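Eukaryotic translation initiation factor 2A (Schizosaccharomyces pombe, PDB 3WJ9) probably directs the binding of initiator methionyl-tRNA to 40S ribosomal subunits in a codon-dependent manner during the early steps of translating a few specific mRNAs. Local coordinates at residues 6-11 against 15-20; 381-386 against 402-407; 49-54 against 58-63. All coordinates share one frame; numbering follows the deposited sequence.

Contact 1: 6-11 against 15-20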
loop_
_atom_site.group_PDB
_atom_site.type_symbol
_atom_site.label_atom_id
_atom_site.label_comp_id
_atom_site.label_asym_id
_atom_site.label_seq_id
_atom_site.Cartn_x
_atom_site.Cartn_y
_atom_site.Cartn_z
ATOM N N GLN A 6 -9.266 -11.702 -12.514
ATOM C CA GLN A 6 -8.880 -12.567 -11.400
ATOM C C GLN A 6 -8.703 -11.810 -10.090
ATOM O O GLN A 6 -8.191 -10.691 -10.063
ATOM C CB GLN A 6 -7.586 -13.328 -11.724
ATOM C CG GLN A 6 -7.176 -14.337 -10.643
ATOM C CD GLN A 6 -5.830 -14.997 -10.901
ATOM O OE1 GLN A 6 -5.075 -15.276 -9.969
ATOM N NE2 GLN A 6 -5.529 -15.257 -12.167
ATOM N N PHE A 7 -9.145 -12.438 -9.006
ATOM C CA PHE A 7 -8.872 -11.961 -7.658
ATOM C C PHE A 7 -8.472 -13.147 -6.786
ATOM O O PHE A 7 -8.672 -14.297 -7.169
ATOM C CB PHE A 7 -10.087 -11.239 -7.071
ATOM C CG PHE A 7 -11.297 -12.118 -6.904
ATOM C CD1 PHE A 7 -12.230 -12.228 -7.921
ATOM C CD2 PHE A 7 -11.509 -12.818 -5.727
ATOM C CE1 PHE A 7 -13.347 -13.029 -7.774
ATOM C CE2 PHE A 7 -12.623 -13.622 -5.574
ATOM C CZ PHE A 7 -13.545 -13.725 -6.600
ATOM N N ALA A 8 -7.904 -12.866 -5.619
ATOM C CA ALA A 8 -7.533 -13.920 -4.683
ATOM C C ALA A 8 -8.399 -13.854 -3.437
ATOM O O ALA A 8 -8.966 -12.810 -3.126
ATOM C CB ALA A 8 -6.066 -13.811 -4.312
ATOM N N TYR A 9 -8.502 -14.971 -2.727
ATOM C CA TYR A 9 -9.233 -14.997 -1.468
ATOM C C TYR A 9 -8.549 -15.927 -0.480
ATOM O O TYR A 9 -7.930 -16.916 -0.869
ATOM C CB TYR A 9 -10.686 -15.435 -1.682
ATOM C CG TYR A 9 -10.853 -16.911 -1.976
ATOM C CD1 TYR A 9 -10.777 -17.391 -3.274
ATOM C CD2 TYR A 9 -11.097 -17.822 -0.953
ATOM C CE1 TYR A 9 -10.930 -18.738 -3.547
ATOM C CE2 TYR A 9 -11.249 -19.169 -1.216
ATOM C CZ TYR A 9 -11.167 -19.622 -2.515
ATOM O OH TYR A 9 -11.319 -20.963 -2.783
ATOM N N ARG A 10 -8.662 -15.601 0.801
ATOM C CA ARG A 10 -8.167 -16.473 1.852
ATOM C C ARG A 10 -9.100 -16.427 3.050
ATOM O O ARG A 10 -9.161 -15.429 3.765
ATOM C CB ARG A 10 -6.750 -16.084 2.270
ATOM C CG ARG A 10 -6.156 -17.002 3.327
ATOM C CD ARG A 10 -4.768 -16.548 3.740
ATOM N NE ARG A 10 -4.785 -15.234 4.372
ATOM C CZ ARG A 10 -4.951 -15.034 5.676
ATOM N NH1 ARG A 10 -5.107 -16.068 6.491
ATOM N NH2 ARG A 10 -4.952 -13.804 6.165
ATOM N N SER A 11 -9.842 -17.507 3.256
ATOM C CA SER A 11 -10.716 -17.611 4.413
ATOM C C SER A 11 -10.100 -18.567 5.422
ATOM O O SER A 11 -9.115 -19.242 5.124
ATOM C CB SER A 11 -12.112 -18.082 4.000
ATOM O OG SER A 11 -12.065 -19.376 3.426
ATOM N N ILE A 15 -8.240 -21.222 0.627
ATOM C CA ILE A 15 -7.505 -20.163 -0.047
ATOM C C ILE A 15 -7.366 -20.496 -1.529
ATOM O O ILE A 15 -7.028 -21.621 -1.896
ATOM C CB ILE A 15 -6.110 -19.944 0.580
ATOM C CG1 ILE A 15 -5.329 -18.904 -0.223
ATOM C CG2 ILE A 15 -5.341 -21.258 0.675
ATOM C CD1 ILE A 15 -3.952 -18.639 0.309
ATOM N N GLY A 16 -7.644 -19.518 -2.382
ATOM C CA GLY A 16 -7.574 -19.752 -3.809
ATOM C C GLY A 16 -7.596 -18.508 -4.670
ATOM O O GLY A 16 -7.831 -17.398 -4.194
ATOM N N LEU A 17 -7.333 -18.710 -5.955
ATOM C CA LEU A 17 -7.442 -17.649 -6.941
ATOM C C LEU A 17 -8.714 -17.895 -7.744
ATOM O O LEU A 17 -9.104 -19.040 -7.954
ATOM C CB LEU A 17 -6.199 -17.613 -7.835
ATOM C CG LEU A 17 -4.871 -17.758 -7.076
ATOM C CD1 LEU A 17 -3.669 -17.671 -8.009
ATOM C CD2 LEU A 17 -4.765 -16.728 -5.963
ATOM N N VAL A 18 -9.380 -16.826 -8.164
ATOM C CA VAL A 18 -10.668 -16.956 -8.838
ATOM C C VAL A 18 -10.725 -16.120 -10.110
ATOM O O VAL A 18 -10.641 -14.894 -10.056
ATOM C CB VAL A 18 -11.834 -16.535 -7.911
ATOM C CG1 VAL A 18 -13.156 -16.614 -8.646
ATOM C CG2 VAL A 18 -11.872 -17.397 -6.662
ATOM N N ASN A 19 -10.863 -16.783 -11.254
ATOM C CA ASN A 19 -11.017 -16.081 -12.521
ATOM C C ASN A 19 -12.487 -15.746 -12.765
ATOM O O ASN A 19 -13.265 -16.601 -13.189
ATOM C CB ASN A 19 -10.451 -16.916 -13.672
ATOM C CG ASN A 19 -8.939 -17.037 -13.614
ATOM O OD1 ASN A 19 -8.251 -16.128 -13.152
ATOM N ND2 ASN A 19 -8.415 -18.162 -14.088
ATOM N N ALA A 20 -12.858 -14.498 -12.489
ATOM C CA ALA A 20 -14.252 -14.065 -12.547
ATOM C C ALA A 20 -14.823 -14.125 -13.960
ATOM O O ALA A 20 -16.036 -14.243 -14.142
ATOM C CB ALA A 20 -14.388 -12.658 -11.986
#
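The beta hairpin of strands 6-11 and 15-19 holds Phe7 against Val18 and Tyr9 against Gly16, the two hydrogen-bonded pairs of its antiparallel ladder. Phe7 N donates to Val18 O and Val18 N returns a bond to Phe7 O at 2.8 Å; Tyr9 and Gly16 exchange a similar pair, with Tyr9 N 2.9 Å from Gly16 O. On the face carrying Phe7, Tyr9 and Val18, Val18 lies alongside Phe7 and sets its CB over one face of the ring, a CH-pi contact 3.8 Å from the centroid. Tyr9 CG sits between the backbone N and the carbonyl carbon (chi1 73°), which carries the ring across to the partner strand, where one ring face covers Gly16 N; the CG2 branch of Val18 reaches Tyr9 CE1 obliquely at 3.5 Å. The hairpin forms the outer part of a propeller blade whose third strand, 401-406, comes from the far end of the chain and pairs with 6-11. On the other face, Ala8 CB meets Leu17 CD2 at 3.6 Å, and Arg10 lays its CG and CD beside Ile15 before its guanidinium goes on to Gln403. The extended Gln6 passes Leu17, OE1 lying 3.4 Å from Leu17 CB, and its amide stands at 62° to that of Asn19. NE2 makes only a weak bond to Asn19 OD1, its stronger partner being Thr62 O, while OE1 is bonded to Tyr42 OH.

Contact 2: 381-386 against 402-407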
loop_
_atom_site.group_PDB
_atom_site.type_symbol
_atom_site.label_atom_id
_atom_site.label_comp_id
_atom_site.label_asym_id
_atom_site.label_seq_id
_atom_site.Cartn_x
_atom_site.Cartn_y
_atom_site.Cartn_z
ATOM N N ASN A 381 -18.922 -12.127 7.286
ATOM C CA ASN A 381 -17.825 -12.074 6.323
ATOM C C ASN A 381 -18.271 -12.506 4.929
ATOM O O ASN A 381 -18.963 -13.512 4.775
ATOM C CB ASN A 381 -16.654 -12.942 6.793
ATOM C CG ASN A 381 -15.962 -12.372 8.015
ATOM O OD1 ASN A 381 -15.582 -13.103 8.927
ATOM N ND2 ASN A 381 -15.801 -11.054 8.039
ATOM N N SER A 382 -17.870 -11.746 3.912
ATOM C CA SER A 382 -18.336 -12.007 2.554
ATOM C C SER A 382 -17.482 -11.358 1.466
ATOM O O SER A 382 -16.572 -10.576 1.749
ATOM C CB SER A 382 -19.784 -11.533 2.406
ATOM O OG SER A 382 -19.865 -10.121 2.503
ATOM N N ILE A 383 -17.784 -11.709 0.217
ATOM C CA ILE A 383 -17.203 -11.064 -0.956
ATOM C C ILE A 383 -18.317 -10.650 -1.910
ATOM O O ILE A 383 -19.245 -11.421 -2.156
ATOM C CB ILE A 383 -16.220 -11.987 -1.712
ATOM C CG1 ILE A 383 -15.021 -12.345 -0.838
ATOM C CG2 ILE A 383 -15.732 -11.322 -2.991
ATOM C CD1 ILE A 383 -14.026 -13.259 -1.526
ATOM N N LYS A 384 -18.231 -9.437 -2.445
ATOM C CA LYS A 384 -19.182 -8.993 -3.458
ATOM C C LYS A 384 -18.487 -8.157 -4.530
ATOM O O LYS A 384 -17.816 -7.174 -4.222
ATOM C CB LYS A 384 -20.321 -8.197 -2.821
ATOM C CG LYS A 384 -21.416 -7.804 -3.791
ATOM C CD LYS A 384 -22.685 -7.424 -3.052
ATOM C CE LYS A 384 -23.786 -7.019 -4.011
ATOM N NZ LYS A 384 -24.988 -6.526 -3.285
ATOM N N ILE A 385 -18.647 -8.563 -5.786
ATOM C CA ILE A 385 -18.103 -7.813 -6.914
ATOM C C ILE A 385 -19.225 -7.036 -7.600
ATOM O O ILE A 385 -20.273 -7.598 -7.915
ATOM C CB ILE A 385 -17.400 -8.734 -7.943
ATOM C CG1 ILE A 385 -16.118 -9.333 -7.356
ATOM C CG2 ILE A 385 -17.058 -7.967 -9.206
ATOM C CD1 ILE A 385 -16.321 -10.621 -6.590
ATOM N N TRP A 386 -19.004 -5.743 -7.822
ATOM C CA TRP A 386 -20.028 -4.866 -8.384
ATOM C C TRP A 386 -19.616 -4.332 -9.745
ATOM O O TRP A 386 -18.428 -4.168 -10.014
ATOM C CB TRP A 386 -20.303 -3.669 -7.465
ATOM C CG TRP A 386 -20.398 -3.964 -5.999
ATOM C CD1 TRP A 386 -19.399 -4.407 -5.182
ATOM C CD2 TRP A 386 -21.547 -3.782 -5.164
ATOM N NE1 TRP A 386 -19.863 -4.539 -3.897
ATOM C CE2 TRP A 386 -21.180 -4.158 -3.858
ATOM C CE3 TRP A 386 -22.857 -3.349 -5.395
ATOM C CZ2 TRP A 386 -22.069 -4.111 -2.788
ATOM C CZ3 TRP A 386 -23.739 -3.309 -4.334
ATOM C CH2 TRP A 386 -23.342 -3.687 -3.046
ATOM N N TYR A 402 -10.569 -13.660 5.561
ATOM C CA TYR A 402 -9.439 -12.860 6.013
ATOM C C TYR A 402 -9.056 -11.761 5.021
ATOM O O TYR A 402 -8.929 -10.600 5.398
ATOM C CB TYR A 402 -8.246 -13.769 6.304
ATOM C CG TYR A 402 -8.508 -14.706 7.461
ATOM C CD1 TYR A 402 -9.168 -14.256 8.597
ATOM C CD2 TYR A 402 -8.101 -16.033 7.424
ATOM C CE1 TYR A 402 -9.412 -15.094 9.664
ATOM C CE2 TYR A 402 -8.340 -16.881 8.495
ATOM C CZ TYR A 402 -9.000 -16.405 9.610
ATOM O OH TYR A 402 -9.249 -17.237 10.678
ATOM N N GLN A 403 -8.869 -12.122 3.756
ATOM C CA GLN A 403 -8.590 -11.128 2.727
ATOM C C GLN A 403 -9.111 -11.562 1.362
ATOM O O GLN A 403 -9.325 -12.749 1.102
ATOM C CB GLN A 403 -7.090 -10.838 2.631
ATOM C CG GLN A 403 -6.187 -12.075 2.606
ATOM C CD GLN A 403 -4.791 -11.800 3.146
ATOM O OE1 GLN A 403 -4.609 -11.449 4.314
ATOM N NE2 GLN A 403 -3.795 -11.967 2.291
ATOM N N ALA A 404 -9.311 -10.574 0.500
ATOM C CA ALA A 404 -9.805 -10.781 -0.853
ATOM C C ALA A 404 -9.425 -9.572 -1.695
ATOM O O ALA A 404 -9.814 -8.450 -1.381
ATOM C CB ALA A 404 -11.313 -10.988 -0.851
ATOM N N PHE A 405 -8.664 -9.794 -2.762
ATOM C CA PHE A 405 -8.122 -8.680 -3.534
ATOM C C PHE A 405 -7.908 -9.030 -5.001
ATOM O O PHE A 405 -7.620 -10.176 -5.342
ATOM C CB PHE A 405 -6.802 -8.206 -2.916
ATOM C CG PHE A 405 -5.938 -9.324 -2.396
ATOM C CD1 PHE A 405 -5.142 -10.060 -3.256
ATOM C CD2 PHE A 405 -5.914 -9.632 -1.044
ATOM C CE1 PHE A 405 -4.347 -11.090 -2.782
ATOM C CE2 PHE A 405 -5.121 -10.657 -0.564
ATOM C CZ PHE A 405 -4.337 -11.388 -1.434
ATOM N N TRP A 406 -8.049 -8.024 -5.861
ATOM C CA TRP A 406 -7.823 -8.175 -7.295
ATOM C C TRP A 406 -6.379 -8.532 -7.620
ATOM O O TRP A 406 -5.458 -8.158 -6.892
ATOM C CB TRP A 406 -8.187 -6.885 -8.032
ATOM C CG TRP A 406 -9.638 -6.542 -8.020
ATOM C CD1 TRP A 406 -10.229 -5.504 -7.364
ATOM C CD2 TRP A 406 -10.683 -7.227 -8.715
ATOM N NE1 TRP A 406 -11.581 -5.503 -7.602
ATOM C CE2 TRP A 406 -11.886 -6.553 -8.428
ATOM C CE3 TRP A 406 -10.720 -8.349 -9.549
ATOM C CZ2 TRP A 406 -13.113 -6.964 -8.945
ATOM C CZ3 TRP A 406 -11.938 -8.754 -10.061
ATOM C CH2 TRP A 406 -13.117 -8.064 -9.758
ATOM N N ARG A 407 -6.187 -9.252 -8.720
ATOM C CA ARG A 407 -4.858 -9.447 -9.278
ATOM C C ARG A 407 -4.522 -8.243 -10.147
ATOM O O ARG A 407 -5.109 -8.066 -11.215
ATOM C CB ARG A 407 -4.785 -10.736 -10.093
ATOM C CG ARG A 407 -3.448 -10.951 -10.771
ATOM C CD ARG A 407 -3.564 -11.954 -11.898
ATOM N NE ARG A 407 -4.504 -11.512 -12.921
ATOM C CZ ARG A 407 -4.709 -12.149 -14.069
ATOM N NH1 ARG A 407 -4.032 -13.255 -14.343
ATOM N NH2 ARG A 407 -5.584 -11.676 -14.946
#
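Ile383 and Ile385 point from strand 382-387 toward Ala404 and Trp406, and side chains alone bridge the gap: the CA atoms of Ile383 and Ala404 are 7.4 Å apart and no hydrogen bond crosses. Ile383 is fully extended along its longer branch, with CD1 anti to CA (chi2 180°), which brings CD1 directly onto the methyl of Ala404, CD1 to CB 3.6 Å. Ile385, in contrast, is bent at chi2 (87°) and meets the indole with the carbons of both its branches, CG1 and CG2. The benzo end of Trp406, CZ2 and CH2, lies against them, with Ile385 CG2 at the ring edge, close to its plane and 4.0 Å from Trp406 CH2. This is how two blades of the propeller pack face to face: 382-387 is the third strand of the blade that includes WD repeat 4, and 401-406 is the inner strand of the blade that closes the ring. Tyr402 and Gln403 form a classic beta bulge opposite Arg10 at the start of that inner strand. Trp406 NE1 donates to Glu360 O on strand 358-361, in the same blade as Ile383 and Ile385, while Tyr9 adds its side chain against Ile383.

Contact 3: 49-54 against 58-63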
loop_
_atom_site.group_PDB
_atom_site.type_symbol
_atom_site.label_atom_id
_atom_site.label_comp_id
_atom_site.label_asym_id
_atom_site.label_seq_id
_atom_site.Cartn_x
_atom_site.Cartn_y
_atom_site.Cartn_z
ATOM N N PHE A 49 1.878 -14.892 -7.223
ATOM C CA PHE A 49 1.036 -14.999 -6.037
ATOM C C PHE A 49 1.764 -15.752 -4.927
ATOM O O PHE A 49 2.287 -16.844 -5.148
ATOM C CB PHE A 49 -0.286 -15.699 -6.373
ATOM C CG PHE A 49 -1.136 -16.007 -5.172
ATOM C CD1 PHE A 49 -1.919 -15.025 -4.590
ATOM C CD2 PHE A 49 -1.159 -17.283 -4.630
ATOM C CE1 PHE A 49 -2.701 -15.304 -3.485
ATOM C CE2 PHE A 49 -1.940 -17.570 -3.528
ATOM C CZ PHE A 49 -2.714 -16.579 -2.954
ATOM N N ALA A 50 1.797 -15.165 -3.735
ATOM C CA ALA A 50 2.466 -15.785 -2.599
ATOM C C ALA A 50 1.520 -15.915 -1.414
ATOM O O ALA A 50 0.773 -14.991 -1.108
ATOM C CB ALA A 50 3.694 -14.982 -2.201
ATOM N N TYR A 51 1.555 -17.063 -0.748
ATOM C CA TYR A 51 0.789 -17.235 0.477
ATOM C C TYR A 51 1.635 -17.908 1.545
ATOM O O TYR A 51 2.483 -18.750 1.247
ATOM C CB TYR A 51 -0.489 -18.033 0.216
ATOM C CG TYR A 51 -0.263 -19.451 -0.249
ATOM C CD1 TYR A 51 -0.171 -19.749 -1.601
ATOM C CD2 TYR A 51 -0.157 -20.494 0.661
ATOM C CE1 TYR A 51 0.033 -21.041 -2.034
ATOM C CE2 TYR A 51 0.046 -21.788 0.237
ATOM C CZ TYR A 51 0.141 -22.057 -1.112
ATOM O OH TYR A 51 0.346 -23.346 -1.547
ATOM N N ALA A 52 1.398 -17.528 2.793
ATOM C CA ALA A 52 2.201 -18.023 3.896
ATOM C C ALA A 52 1.449 -19.051 4.722
ATOM O O ALA A 52 0.289 -18.853 5.085
ATOM C CB ALA A 52 2.651 -16.871 4.774
ATOM N N THR A 53 2.119 -20.163 4.994
ATOM C CA THR A 53 1.645 -21.136 5.960
ATOM C C THR A 53 2.708 -21.242 7.045
ATOM O O THR A 53 3.766 -20.621 6.935
ATOM C CB THR A 53 1.381 -22.511 5.322
ATOM O OG1 THR A 53 2.623 -23.138 4.982
ATOM C CG2 THR A 53 0.515 -22.372 4.078
ATOM N N ALA A 54 2.433 -22.016 8.088
ATOM C CA ALA A 54 3.374 -22.157 9.193
ATOM C C ALA A 54 4.711 -22.730 8.733
ATOM O O ALA A 54 5.772 -22.250 9.129
ATOM C CB ALA A 54 2.777 -23.029 10.283
ATOM N N VAL A 58 4.767 -20.417 -0.562
ATOM C CA VAL A 58 4.665 -20.881 -1.943
ATOM C C VAL A 58 4.361 -19.754 -2.925
ATOM O O VAL A 58 3.466 -18.940 -2.702
ATOM C CB VAL A 58 3.587 -21.977 -2.077
ATOM C CG1 VAL A 58 3.141 -22.132 -3.521
ATOM C CG2 VAL A 58 4.120 -23.291 -1.551
ATOM N N ILE A 59 5.126 -19.715 -4.013
ATOM C CA ILE A 59 4.926 -18.734 -5.071
ATOM C C ILE A 59 4.359 -19.404 -6.323
ATOM O O ILE A 59 4.969 -20.318 -6.880
ATOM C CB ILE A 59 6.240 -18.018 -5.424
ATOM C CG1 ILE A 59 6.872 -17.428 -4.162
ATOM C CG2 ILE A 59 5.993 -16.942 -6.467
ATOM C CD1 ILE A 59 8.146 -16.652 -4.419
ATOM N N ASN A 60 3.191 -18.943 -6.762
ATOM C CA ASN A 60 2.514 -19.534 -7.911
ATOM C C ASN A 60 2.492 -18.615 -9.130
ATOM O O ASN A 60 2.796 -17.426 -9.032
ATOM C CB ASN A 60 1.079 -19.914 -7.539
ATOM C CG ASN A 60 1.014 -20.905 -6.394
ATOM O OD1 ASN A 60 0.977 -20.520 -5.226
ATOM N ND2 ASN A 60 0.992 -22.190 -6.725
ATOM N N ASP A 61 2.133 -19.181 -10.279
ATOM C CA ASP A 61 1.916 -18.412 -11.501
ATOM C C ASP A 61 0.432 -18.101 -11.645
ATOM O O ASP A 61 -0.390 -19.007 -11.743
ATOM C CB ASP A 61 2.426 -19.181 -12.725
ATOM C CG ASP A 61 2.115 -18.475 -14.032
ATOM O OD1 ASP A 61 2.073 -17.226 -14.047
ATOM O OD2 ASP A 61 1.907 -19.174 -15.046
ATOM N N THR A 62 0.092 -16.817 -11.665
ATOM C CA THR A 62 -1.306 -16.391 -11.651
ATOM C C THR A 62 -2.087 -16.774 -12.908
ATOM O O THR A 62 -3.305 -16.605 -12.960
ATOM C CB THR A 62 -1.415 -14.868 -11.461
ATOM O OG1 THR A 62 -0.873 -14.200 -12.608
ATOM C CG2 THR A 62 -0.659 -14.436 -10.218
ATOM N N GLU A 63 -1.388 -17.283 -13.917
ATOM C CA GLU A 63 -2.041 -17.705 -15.149
ATOM C C GLU A 63 -2.475 -19.164 -15.068
ATOM O O GLU A 63 -3.631 -19.493 -15.330
ATOM C CB GLU A 63 -1.115 -17.497 -16.350
ATOM C CG GLU A 63 -1.759 -16.722 -17.485
ATOM C CD GLU A 63 -2.194 -15.333 -17.062
ATOM O OE1 GLU A 63 -1.325 -14.443 -16.947
ATOM O OE2 GLU A 63 -3.404 -15.136 -16.829
#
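Strands 48-53 and 57-61 run antiparallel, the axes of 49-53 and 58-61 approaching to 4.7 Å, and the ladder tightens toward Phe49 and Asn60: Asn60 N reaches Phe49 O at 2.8 Å, whereas both bonds between Tyr51 and Val58 are weak. These are the two middle strands of a four-stranded propeller blade. Phe49, Tyr51, Val58 and Asn60 share one face. With its CG lodged between backbone N and carbonyl carbon (chi1 64°), Tyr51 leans its ring toward the partner strand and alongside Val58, so that its phenol end rests on the valine, Tyr51 CZ to Val58 CB 3.6 Å. Asn60 comes at the same ring from its edge: OD1 is 3.4 Å from Tyr51 CE1, and the amide and ring planes are only 10° apart. The same oxygen also sits at the edge of the Phe49 ring, 3.9 Å from CD2. Beyond the strand end, Thr62 turns its CG2 methyl to Phe49 CB at 4.1 Å while its hydroxyl is hydrogen-bonded to Gly46 O. Ala50 and Ile59 occupy the reverse face, where Ala50 also touches Phe81 of the next blade. Neither ring gives Asn60 OD1 a hydrogen bond; the aromatic C-H edges present it with weakly positive hydrogens, a setting that, together with the weak hydrogen bond from Asn60 ND2 to Gly65 O, probably helps hold the amide nearly coplanar with the Tyr51 ring, at its edge.

Along the chain the order is contact 1, contact 3, contact 2, yet contact 1 lies between the others in space: its centre is about 8 Å from that of contact 2 and about 12 Å from that of contact 3, while the centres of contacts 2 and 3 are about 17 Å apart. Contacts 1 and 2 share the three-stranded sheet 15-19, 6-11, 401-406. Contact 3 belongs to the following blade, against which Ile15 and Leu17 pack, and a salt bridge from Arg407 to Glu63 ties it to contact 2. All three lie in the beta-propeller part of a longer factor, where strand 401-406, from late in this chain, completes the N-terminal blade and so closes the ring, the "Velcro" closure of propellers.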